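Local atomic coordinates of soluble lytic murein transglycosylase (Pseudomonas aeruginosa, PDB entry 5OHU), a protein that cleaves bacterial cell-wall peptidoglycan as a lytic transglycosylase, acting in both exolytic and endolytic fashion on the murein glycan strands. Residues L65-D68 and E69-R73; E173-T177 and E178-W182; Q232-H235 and A236-D239; W429-A432 and A433-F436. One frame throughout, in Å; residues are numbered along the deposited sequence. Where two conformers were deposited one is given.

Contact 1 of 4, residues L65-D68 and E69-R73; sequences LAYD and ELTHR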
loop_
_atom_site.group_PDB
_atom_site.type_symbol
_atom_site.label_atom_id
_atom_site.label_comp_id
_atom_site.label_asym_id
_atom_site.label_seq_id
_atom_site.Cartn_x
_atom_site.Cartn_y
_atom_site.Cartn_z
ATOM N N LEU A 65 28.138 7.491 -14.715
ATOM C CA LEU A 65 29.434 8.056 -14.346
ATOM C C LEU A 65 29.404 9.575 -14.424
ATOM O O LEU A 65 29.868 10.263 -13.507
ATOM C CB LEU A 65 30.538 7.499 -15.237
ATOM C CG LEU A 65 30.697 5.976 -15.205
ATOM C CD1 LEU A 65 31.878 5.550 -16.088
ATOM C CD2 LEU A 65 30.876 5.474 -13.777
ATOM N N ALA A 66 28.883 10.109 -15.530
ATOM C CA ALA A 66 28.618 11.538 -15.621
ATOM C C ALA A 66 27.879 12.042 -14.389
ATOM O O ALA A 66 28.216 13.094 -13.837
ATOM C CB ALA A 66 27.810 11.832 -16.885
ATOM N N TYR A 67 26.871 11.298 -13.941
ATOM C CA TYR A 67 26.087 11.731 -12.792
ATOM C C TYR A 67 26.946 11.800 -11.537
ATOM O O TYR A 67 26.859 12.760 -10.768
ATOM C CB TYR A 67 24.907 10.784 -12.588
ATOM C CG TYR A 67 24.075 11.097 -11.376
ATOM C CD1 TYR A 67 24.429 10.616 -10.118
ATOM C CD2 TYR A 67 22.931 11.869 -11.482
ATOM C CE1 TYR A 67 23.662 10.894 -9.003
ATOM C CE2 TYR A 67 22.166 12.158 -10.376
ATOM C CZ TYR A 67 22.535 11.666 -9.137
ATOM O OH TYR A 67 21.755 11.946 -8.039
ATOM N N ASP A 68 27.754 10.770 -11.289
ATOM C CA ASP A 68 28.585 10.779 -10.090
ATOM C C ASP A 68 29.598 11.913 -10.142
ATOM O O ASP A 68 29.805 12.630 -9.157
ATOM C CB ASP A 68 29.292 9.435 -9.918
ATOM C CG ASP A 68 28.328 8.274 -9.803
ATOM O OD1 ASP A 68 27.233 8.449 -9.228
ATOM O OD2 ASP A 68 28.668 7.179 -10.295
ATOM N N GLU A 69 30.230 12.099 -11.297
ATOM C CA GLU A 69 31.262 13.121 -11.413
ATOM C C GLU A 69 30.679 14.513 -11.214
ATOM O O GLU A 69 31.244 15.336 -10.482
ATOM C CB GLU A 69 31.944 12.994 -12.768
ATOM C CG GLU A 69 33.350 13.552 -12.810
ATOM C CD GLU A 69 33.379 15.037 -13.089
ATOM O OE1 GLU A 69 32.361 15.565 -13.587
ATOM O OE2 GLU A 69 34.421 15.671 -12.809
ATOM N N LEU A 70 29.530 14.786 -11.826
ATOM C CA LEU A 70 28.908 16.092 -11.652
ATOM C C LEU A 70 28.488 16.311 -10.204
ATOM O O LEU A 70 28.648 17.410 -9.660
ATOM C CB LEU A 70 27.707 16.228 -12.587
ATOM C CG LEU A 70 27.039 17.603 -12.595
ATOM C CD1 LEU A 70 28.065 18.651 -13.032
ATOM C CD2 LEU A 70 25.817 17.615 -13.504
ATOM N N THR A 71 27.958 15.269 -9.559
ATOM C CA THR A 71 27.479 15.416 -8.189
ATOM C C THR A 71 28.633 15.761 -7.252
ATOM O O THR A 71 28.498 16.623 -6.371
ATOM C CB THR A 71 26.768 14.134 -7.767
ATOM O OG1 THR A 71 25.582 14.004 -8.552
ATOM C CG2 THR A 71 26.367 14.171 -6.279
ATOM N N HIS A 72 29.796 15.149 -7.475
ATOM C CA HIS A 72 30.938 15.395 -6.604
ATOM C C HIS A 72 31.377 16.858 -6.635
ATOM O O HIS A 72 31.717 17.423 -5.594
ATOM C CB HIS A 72 32.108 14.486 -6.976
ATOM C CG HIS A 72 33.320 14.727 -6.136
ATOM N ND1 HIS A 72 33.306 14.590 -4.764
ATOM C CD2 HIS A 72 34.566 15.146 -6.462
ATOM C CE1 HIS A 72 34.500 14.889 -4.283
ATOM N NE2 HIS A 72 35.282 15.230 -5.292
ATOM N N ARG A 73 31.400 17.489 -7.814
ATOM C CA ARG A 73 31.840 18.875 -7.916
ATOM C C ARG A 73 30.678 19.827 -8.154
ATOM O O ARG A 73 30.846 20.896 -8.749
ATOM C CB ARG A 73 32.900 19.040 -9.002
ATOM C CG ARG A 73 32.517 18.521 -10.335
ATOM C CD ARG A 73 33.590 18.889 -11.356
ATOM N NE ARG A 73 33.231 18.360 -12.663
ATOM C CZ ARG A 73 32.409 18.968 -13.510
ATOM N NH1 ARG A 73 31.878 20.146 -13.195
ATOM N NH2 ARG A 73 32.126 18.399 -14.674
HETATM O O HOH W 1 23.081 14.077 -6.912
#
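Thr71 sits one turn after Tyr67 and grips its carbonyl twice. Thr71 OG1 donates to Tyr67 O at 2.8 Å, and Thr71 N reaches the same oxygen at 3.0 Å from the opposite face of the carbonyl plane. The threonine torsion (chi1 -67°) holds OG1 beside its own backbone nitrogen and turned back along the helix. There OG1 also lies 3.7 Å above one face of the Tyr67 ring, displaced toward the rim. A water closes the circuit: it donates to Thr71 OG1 at 3.0 Å and sits 2.8 Å from Tyr67 OH. On another side of helix 62-72, Glu69 bends at its second torsion so that its carboxylate meets the guanidinium of Arg73, where the chain leaves the helix. Arg73 NE, with Glu69 OE2 close to the guanidinium plane, binds it on the syn side at 2.9 Å. Further out, Arg73 NH2 has a second salt bridge to Glu81 of helix 79-88, whose Phe85 packs against Tyr67 and Leu70. Thr71 OG1 thus gives a proton to the carbonyl and accepts one from the water, which probably sets its rotation, while Arg73 would share its charge between Glu69 and Glu81.

Contact 2 of 4, residues E173-T177 and E178-W182; sequences EGQLT and EEKVW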
loop_
_atom_site.group_PDB
_atom_site.type_symbol
_atom_site.label_atom_id
_atom_site.label_comp_id
_atom_site.label_asym_id
_atom_site.label_seq_id
_atom_site.Cartn_x
_atom_site.Cartn_y
_atom_site.Cartn_z
ATOM N N GLU A 173 5.556 38.005 9.566
ATOM C CA GLU A 173 4.537 38.815 8.921
ATOM C C GLU A 173 3.167 38.632 9.559
ATOM O O GLU A 173 2.147 38.920 8.922
ATOM C CB GLU A 173 4.500 38.512 7.425
ATOM C CG GLU A 173 5.845 38.773 6.761
ATOM C CD GLU A 173 5.772 38.762 5.253
ATOM O OE1 GLU A 173 4.654 38.909 4.716
ATOM O OE2 GLU A 173 6.834 38.599 4.606
ATOM N N GLY A 174 3.131 38.147 10.805
ATOM C CA GLY A 174 1.927 38.177 11.616
ATOM C C GLY A 174 0.881 37.150 11.272
ATOM O O GLY A 174 -0.289 37.338 11.598
ATOM N N GLN A 175 1.267 36.056 10.626
ATOM C CA GLN A 175 0.295 35.085 10.152
ATOM C C GLN A 175 0.127 33.894 11.073
ATOM O O GLN A 175 -0.823 33.132 10.897
ATOM C CB GLN A 175 0.701 34.574 8.774
ATOM C CG GLN A 175 0.882 35.681 7.779
ATOM C CD GLN A 175 -0.350 36.555 7.686
ATOM O OE1 GLN A 175 -0.293 37.753 7.971
ATOM N NE2 GLN A 175 -1.475 35.961 7.294
ATOM N N LEU A 176 1.024 33.694 12.030
ATOM C CA LEU A 176 0.993 32.483 12.845
ATOM C C LEU A 176 0.154 32.760 14.087
ATOM O O LEU A 176 0.652 33.127 15.150
ATOM C CB LEU A 176 2.407 32.036 13.193
ATOM C CG LEU A 176 2.443 30.774 14.053
ATOM C CD1 LEU A 176 1.846 29.605 13.300
ATOM C CD2 LEU A 176 3.859 30.480 14.480
ATOM N N THR A 177 -1.152 32.600 13.937
ATOM C CA THR A 177 -2.053 32.861 15.048
ATOM C C THR A 177 -2.046 31.693 16.025
ATOM O O THR A 177 -1.612 30.584 15.705
ATOM C CB THR A 177 -3.478 33.100 14.556
ATOM O OG1 THR A 177 -4.035 31.857 14.115
ATOM C CG2 THR A 177 -3.485 34.107 13.402
ATOM N N GLU A 178 -2.539 31.955 17.239
ATOM C CA GLU A 178 -2.672 30.869 18.205
ATOM C C GLU A 178 -3.545 29.745 17.654
ATOM O O GLU A 178 -3.271 28.565 17.891
ATOM C CB GLU A 178 -3.233 31.382 19.533
ATOM C CG GLU A 178 -3.367 30.262 20.565
ATOM C CD GLU A 178 -3.782 30.741 21.939
ATOM O OE1 GLU A 178 -4.722 31.556 22.035
ATOM O OE2 GLU A 178 -3.157 30.296 22.924
ATOM N N GLU A 179 -4.573 30.084 16.878
ATOM C CA GLU A 179 -5.443 29.048 16.337
ATOM C C GLU A 179 -4.675 28.116 15.397
ATOM O O GLU A 179 -4.893 26.902 15.402
ATOM C CB GLU A 179 -6.632 29.707 15.633
ATOM C CG GLU A 179 -7.618 28.747 14.948
ATOM C CD GLU A 179 -8.361 27.832 15.935
ATOM O OE1 GLU A 179 -8.880 26.787 15.500
ATOM O OE2 GLU A 179 -8.413 28.131 17.151
ATOM N N LYS A 180 -3.734 28.660 14.611
ATOM C CA LYS A 180 -2.933 27.824 13.715
ATOM C C LYS A 180 -1.908 26.990 14.475
ATOM O O LYS A 180 -1.595 25.868 14.057
ATOM C CB LYS A 180 -2.229 28.688 12.668
ATOM C CG LYS A 180 -3.186 29.465 11.793
ATOM C CD LYS A 180 -2.429 30.465 10.949
ATOM C CE LYS A 180 -3.354 31.228 10.029
ATOM N NZ LYS A 180 -2.651 32.409 9.457
ATOM N N VAL A 181 -1.359 27.517 15.571
ATOM C CA VAL A 181 -0.559 26.682 16.463
ATOM C C VAL A 181 -1.404 25.535 16.992
ATOM O O VAL A 181 -0.983 24.370 16.991
ATOM C CB VAL A 181 0.020 27.519 17.618
ATOM C CG1 VAL A 181 0.954 26.654 18.480
ATOM C CG2 VAL A 181 0.745 28.737 17.078
ATOM N N TRP A 182 -2.619 25.856 17.443
ATOM C CA TRP A 182 -3.525 24.847 17.974
ATOM C C TRP A 182 -3.832 23.759 16.946
ATOM O O TRP A 182 -3.737 22.567 17.253
ATOM C CB TRP A 182 -4.809 25.516 18.462
ATOM C CG TRP A 182 -5.796 24.547 19.064
ATOM C CD1 TRP A 182 -6.892 24.022 18.451
ATOM C CD2 TRP A 182 -5.761 23.984 20.382
ATOM N NE1 TRP A 182 -7.553 23.170 19.311
ATOM C CE2 TRP A 182 -6.883 23.133 20.503
ATOM C CE3 TRP A 182 -4.902 24.126 21.474
ATOM C CZ2 TRP A 182 -7.165 22.422 21.679
ATOM C CZ3 TRP A 182 -5.179 23.416 22.640
ATOM C CH2 TRP A 182 -6.303 22.578 22.734
#
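Lys180 runs back from the first turn of helix 178-190 over Thr177 and Gln175, almost fully extended. Its CB lies 3.6 Å from Thr177 O. CG passes alongside the threonine hydroxyl, 3.4 Å from Thr177 OG1. CD and CE then come up to the carbonyl of Gln175, with CD 3.1 Å from Gln175 O. At the tip, NZ is modelled as a hydrogen-bond donor to Gln175 O, but the 2.4 Å separation is too short to trust as a length. The ammonium also has a long, weak ion pair with Glu150.

Beneath this chain lies the N-cap. Thr177 OG1 sits between its backbone nitrogen and carbonyl carbon (chi1 72°), which directs it at the start of the helix, and it accepts from Lys180 N at 3.2 Å. Val181 N donates to Thr177 O at 3.1 Å. Leu176, just ahead of the cap, crosses Val181 at about a right angle, with Leu176 CG 4.0 Å from Val181 CG2; this pairing of the residues flanking the first turn is a hydrophobic staple. The linker itself begins with a Schellman motif, in which Gly174 takes the positive phi that ends helix 161-172. Glu178 points elsewhere, its carboxylate binding the backbone nitrogens of Thr206 and Leu207.

The chemistry is that of a capped helix start: the threonine hydroxyl takes a first-turn amide to which the carbonyl of the same residue offers only a weak bond, and the staple covers that start with apolar side chains.

Contact 3 of 4, residues Q232-H235 and A236-D239; sequences QRDH and ATAD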
loop_
_atom_site.group_PDB
_atom_site.type_symbol
_atom_site.label_atom_id
_atom_site.label_comp_id
_atom_site.label_asym_id
_atom_site.label_seq_id
_atom_site.Cartn_x
_atom_site.Cartn_y
_atom_site.Cartn_z
ATOM N N GLN A 232 -15.496 21.786 30.811
ATOM C CA GLN A 232 -15.508 23.193 30.435
ATOM C C GLN A 232 -16.032 23.383 29.011
ATOM O O GLN A 232 -15.493 22.813 28.056
ATOM C CB GLN A 232 -14.089 23.725 30.579
ATOM C CG GLN A 232 -13.900 25.182 30.309
ATOM C CD GLN A 232 -12.510 25.621 30.699
ATOM O OE1 GLN A 232 -12.276 26.013 31.842
ATOM N NE2 GLN A 232 -11.568 25.525 29.765
ATOM N N ARG A 233 -17.082 24.193 28.863
ATOM C CA ARG A 233 -17.810 24.278 27.591
ATOM C C ARG A 233 -17.138 25.272 26.641
ATOM O O ARG A 233 -17.667 26.340 26.331
ATOM C CB ARG A 233 -19.265 24.670 27.819
ATOM C CG ARG A 233 -20.013 23.864 28.844
ATOM C CD ARG A 233 -21.527 24.126 28.734
ATOM N NE ARG A 233 -22.108 23.527 27.529
ATOM C CZ ARG A 233 -23.078 22.612 27.530
ATOM N NH1 ARG A 233 -23.605 22.195 28.676
ATOM N NH2 ARG A 233 -23.533 22.121 26.383
ATOM N N ASP A 234 -15.955 24.895 26.156
ATOM C CA ASP A 234 -15.267 25.670 25.131
ATOM C C ASP A 234 -14.804 24.738 24.017
ATOM O O ASP A 234 -14.777 23.513 24.173
ATOM C CB ASP A 234 -14.088 26.474 25.716
ATOM C CG ASP A 234 -13.038 25.600 26.394
ATOM O OD1 ASP A 234 -12.629 24.566 25.827
ATOM O OD2 ASP A 234 -12.605 25.963 27.503
ATOM N N HIS A 235 -14.438 25.333 22.875
ATOM C CA HIS A 235 -14.041 24.541 21.718
ATOM C C HIS A 235 -12.741 23.788 21.973
ATOM O O HIS A 235 -12.541 22.691 21.443
ATOM C CB HIS A 235 -13.918 25.453 20.495
ATOM C CG HIS A 235 -15.188 26.177 20.149
ATOM N ND1 HIS A 235 -15.201 27.387 19.487
ATOM C CD2 HIS A 235 -16.485 25.855 20.365
ATOM C CE1 HIS A 235 -16.451 27.782 19.316
ATOM N NE2 HIS A 235 -17.250 26.870 19.842
ATOM N N ALA A 236 -11.842 24.372 22.763
ATOM C CA ALA A 236 -10.591 23.695 23.069
ATOM C C ALA A 236 -10.859 22.368 23.769
ATOM O O ALA A 236 -10.342 21.320 23.366
ATOM C CB ALA A 236 -9.701 24.594 23.932
ATOM N N THR A 237 -11.698 22.395 24.803
ATOM C CA THR A 237 -12.018 21.172 25.522
ATOM C C THR A 237 -12.725 20.170 24.611
ATOM O O THR A 237 -12.452 18.964 24.670
ATOM C CB THR A 237 -12.846 21.524 26.756
ATOM O OG1 THR A 237 -12.081 22.429 27.575
ATOM C CG2 THR A 237 -13.187 20.285 27.571
ATOM N N ALA A 238 -13.588 20.655 23.716
ATOM C CA ALA A 238 -14.227 19.762 22.757
ATOM C C ALA A 238 -13.216 19.148 21.803
ATOM O O ALA A 238 -13.364 17.985 21.418
ATOM C CB ALA A 238 -15.303 20.505 21.959
ATOM N N ASP A 239 -12.198 19.913 21.399
ATOM C CA ASP A 239 -11.127 19.355 20.576
ATOM C C ASP A 239 -10.333 18.306 21.342
ATOM O O ASP A 239 -10.022 17.237 20.806
ATOM C CB ASP A 239 -10.201 20.476 20.102
ATOM C CG ASP A 239 -10.578 21.007 18.738
ATOM O OD1 ASP A 239 -11.056 20.219 17.898
ATOM O OD2 ASP A 239 -10.403 22.220 18.513
#
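Asp234 and Ala238 open the first backbone turn of helix 235-251, Ala238 N donating to Asp234 O at 3.1 Å, and His235 O follows by taking Asp239 N at 2.8 Å. Just ahead, an inverse gamma turn centred on Arg233 brings the chain into the helix.

The side chain of Asp234 does the capping. Its CG lies between the backbone nitrogen and the carbonyl carbon (chi1 59°), swinging the carboxylate under the open end of the helix. OD1 is held twice by one residue: Thr237 N comes in nearly head-on to the C-O bond at 2.6 Å, with a straight N-H (168°), while Thr237 OG1 donates at 2.8 Å from the syn side, 33° out of the carboxylate plane. The threonine side chain lies across the aspartate at about a right angle, and its CB also packs on the preceding turn, 3.2 Å from Gln232 O. The other carboxylate oxygen, OD2, faces the Gln232 amide; NE2 is modelled as its donor, but so close that the exact length is doubtful.

Asp239, one turn on, uses its carboxylate elsewhere: besides meeting Trp182 it forms a salt bridge with Lys186 and lies about 3 Å from a bound phosphate ion, probably from the crystallisation liquor. Gln210 and Met214 of helix 208-219 pack against this end of the helix, and Pro268 and Leu267 against His235 and Thr237.

This is an N-cap, Asp234 taking the amide of the third helical residue with that residue's hydroxyl as a second donor, and it opens one of the many helices of an Slt70-like superhelix.

Contact 4 of 4, residues W429-A432 and A433-F436; sequences WYHA and ARLF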
loop_
_atom_site.group_PDB
_atom_site.type_symbol
_atom_site.label_atom_id
_atom_site.label_comp_id
_atom_site.label_asym_id
_atom_site.label_seq_id
_atom_site.Cartn_x
_atom_site.Cartn_y
_atom_site.Cartn_z
ATOM N N TRP A 429 13.934 -0.253 -14.438
ATOM C CA TRP A 429 12.716 -0.854 -14.963
ATOM C C TRP A 429 11.481 -0.201 -14.359
ATOM O O TRP A 429 10.541 0.151 -15.078
ATOM C CB TRP A 429 12.743 -2.350 -14.676
ATOM C CG TRP A 429 12.006 -3.178 -15.642
ATOM C CD1 TRP A 429 10.744 -3.679 -15.498
ATOM C CD2 TRP A 429 12.487 -3.637 -16.912
ATOM N NE1 TRP A 429 10.405 -4.414 -16.612
ATOM C CE2 TRP A 429 11.456 -4.406 -17.494
ATOM C CE3 TRP A 429 13.677 -3.457 -17.623
ATOM C CZ2 TRP A 429 11.589 -5.012 -18.743
ATOM C CZ3 TRP A 429 13.811 -4.057 -18.861
ATOM C CH2 TRP A 429 12.770 -4.827 -19.410
ATOM N N TYR A 430 11.477 -0.017 -13.037
ATOM C CA TYR A 430 10.306 0.525 -12.346
ATOM C C TYR A 430 10.127 2.009 -12.622
ATOM O O TYR A 430 8.997 2.482 -12.758
ATOM C CB TYR A 430 10.413 0.306 -10.835
ATOM C CG TYR A 430 10.344 -1.139 -10.388
ATOM C CD1 TYR A 430 9.972 -2.153 -11.269
ATOM C CD2 TYR A 430 10.655 -1.486 -9.080
ATOM C CE1 TYR A 430 9.919 -3.476 -10.854
ATOM C CE2 TYR A 430 10.598 -2.798 -8.652
ATOM C CZ TYR A 430 10.231 -3.790 -9.538
ATOM O OH TYR A 430 10.183 -5.088 -9.087
ATOM N N HIS A 431 11.226 2.766 -12.663
ATOM C CA HIS A 431 11.116 4.189 -12.957
ATOM C C HIS A 431 10.593 4.406 -14.369
ATOM O O HIS A 431 9.673 5.205 -14.582
ATOM C CB HIS A 431 12.463 4.885 -12.747
ATOM C CG HIS A 431 12.423 6.365 -12.980
ATOM N ND1 HIS A 431 11.804 7.239 -12.112
ATOM C CD2 HIS A 431 12.925 7.125 -13.985
ATOM C CE1 HIS A 431 11.928 8.473 -12.571
ATOM N NE2 HIS A 431 12.602 8.430 -13.706
ATOM N N ALA A 432 11.140 3.671 -15.337
ATOM C CA ALA A 432 10.658 3.749 -16.712
ATOM C C ALA A 432 9.165 3.445 -16.803
ATOM O O ALA A 432 8.435 4.100 -17.559
ATOM C CB ALA A 432 11.450 2.784 -17.590
ATOM N N ALA A 433 8.688 2.466 -16.027
ATOM C CA ALA A 433 7.277 2.103 -16.086
ATOM C C ALA A 433 6.362 3.244 -15.655
ATOM O O ALA A 433 5.191 3.258 -16.051
ATOM C CB ALA A 433 7.013 0.870 -15.223
ATOM N N ARG A 434 6.869 4.205 -14.870
ATOM C CA ARG A 434 6.025 5.285 -14.365
ATOM C C ARG A 434 5.523 6.210 -15.467
ATOM O O ARG A 434 4.628 7.020 -15.213
ATOM C CB ARG A 434 6.770 6.095 -13.292
ATOM C CG ARG A 434 6.899 5.362 -11.951
ATOM C CD ARG A 434 8.302 5.390 -11.431
ATOM N NE ARG A 434 8.561 6.501 -10.511
ATOM C CZ ARG A 434 9.642 6.601 -9.738
ATOM N NH1 ARG A 434 10.569 5.649 -9.768
ATOM N NH2 ARG A 434 9.780 7.652 -8.939
ATOM N N LEU A 435 6.067 6.121 -16.676
ATOM C CA LEU A 435 5.581 6.942 -17.773
ATOM C C LEU A 435 5.049 6.149 -18.959
ATOM O O LEU A 435 4.447 6.753 -19.852
ATOM C CB LEU A 435 6.685 7.890 -18.266
ATOM C CG LEU A 435 7.313 8.815 -17.219
ATOM C CD1 LEU A 435 8.535 9.510 -17.798
ATOM C CD2 LEU A 435 6.306 9.836 -16.693
ATOM N N PHE A 436 5.241 4.833 -19.002
ATOM C CA PHE A 436 4.786 4.051 -20.145
ATOM C C PHE A 436 3.260 4.035 -20.232
ATOM O O PHE A 436 2.555 4.096 -19.219
ATOM C CB PHE A 436 5.301 2.611 -20.054
ATOM C CG PHE A 436 6.760 2.455 -20.370
ATOM C CD1 PHE A 436 7.508 3.526 -20.848
ATOM C CD2 PHE A 436 7.380 1.222 -20.208
ATOM C CE1 PHE A 436 8.855 3.366 -21.153
ATOM C CE2 PHE A 436 8.727 1.053 -20.508
ATOM C CZ PHE A 436 9.467 2.128 -20.981
#
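Ala432 and Phe436 meet where helix 422-433, part of the L domain, gives way to the loop before helix 438-450, so the contact is a helix C-terminus. Ala433 N bonds to Trp429 O at 3.1 Å. After it Arg434 N keeps only a weak bond to Tyr430 O and turns to His431 O at 3.0 Å; Leu435 N likewise reaches back three residues, to Ala432 O at 3.2 Å. In both of these three-residue bonds the donor stands well above the carbonyl plane.

The packed side is made by Trp429, Ala432, Ala433 and Phe436. Phe436 folds its ring back over the helix end, its CZ 4.0 Å from Ala432 CB. One face of the ring lies over Ala432 O, which stands 3.5 Å above the plane and toward the rim. Leu441 and Gln444 of helix 438-450 also pack on Phe436, while Gln444 NE2 binds Trp429 O. Trp429 itself turns to Ala413, Ala448 and Pro456 on three other helices.

The outer side is looser, carried by the exposed Arg434 and the partly exposed His431. The ring of Tyr430 leads off the contact, with Arg459 as cation-pi partner. Arg434 bends at its second and third torsions (131° and 94°, neither a relaxed value), bringing CD against Tyr430 O and folding the guanidinium over the imidazole edge; a crystal neighbour touches Arg434 and may influence the bend. The two planes stand nearly perpendicular, 85° apart. NH1 lies in the plane of the imidazole at its edge, yet the angle is too poor for a hydrogen bond: His431 ND1 looks instead at the guanidinium face, 3.1 Å from Arg434 NH1.

Following the chain from the N terminus, the four contacts come in series; none nests in or crosses another, and each is local, within one continuous stretch, and closes no long loop. Contact 1 lies at the end of helix 62-72, contact 2 spans the linker from helix 161-172 into helix 178-190, contact 3 starts helix 235-251, and contact 4 ends helix 422-433. Contacts 2 and 3 alone touch: Trp182 NE1 lies 3.1 Å from Asp239 OD2, a probable hydrogen bond tying helix 178-190 to helix 235-251. Contact 4 lies across the chain's centre from contact 3, yet comes within about 11 Å, between nearest atoms, of contact 1, consistent with a ring-like course of the helices.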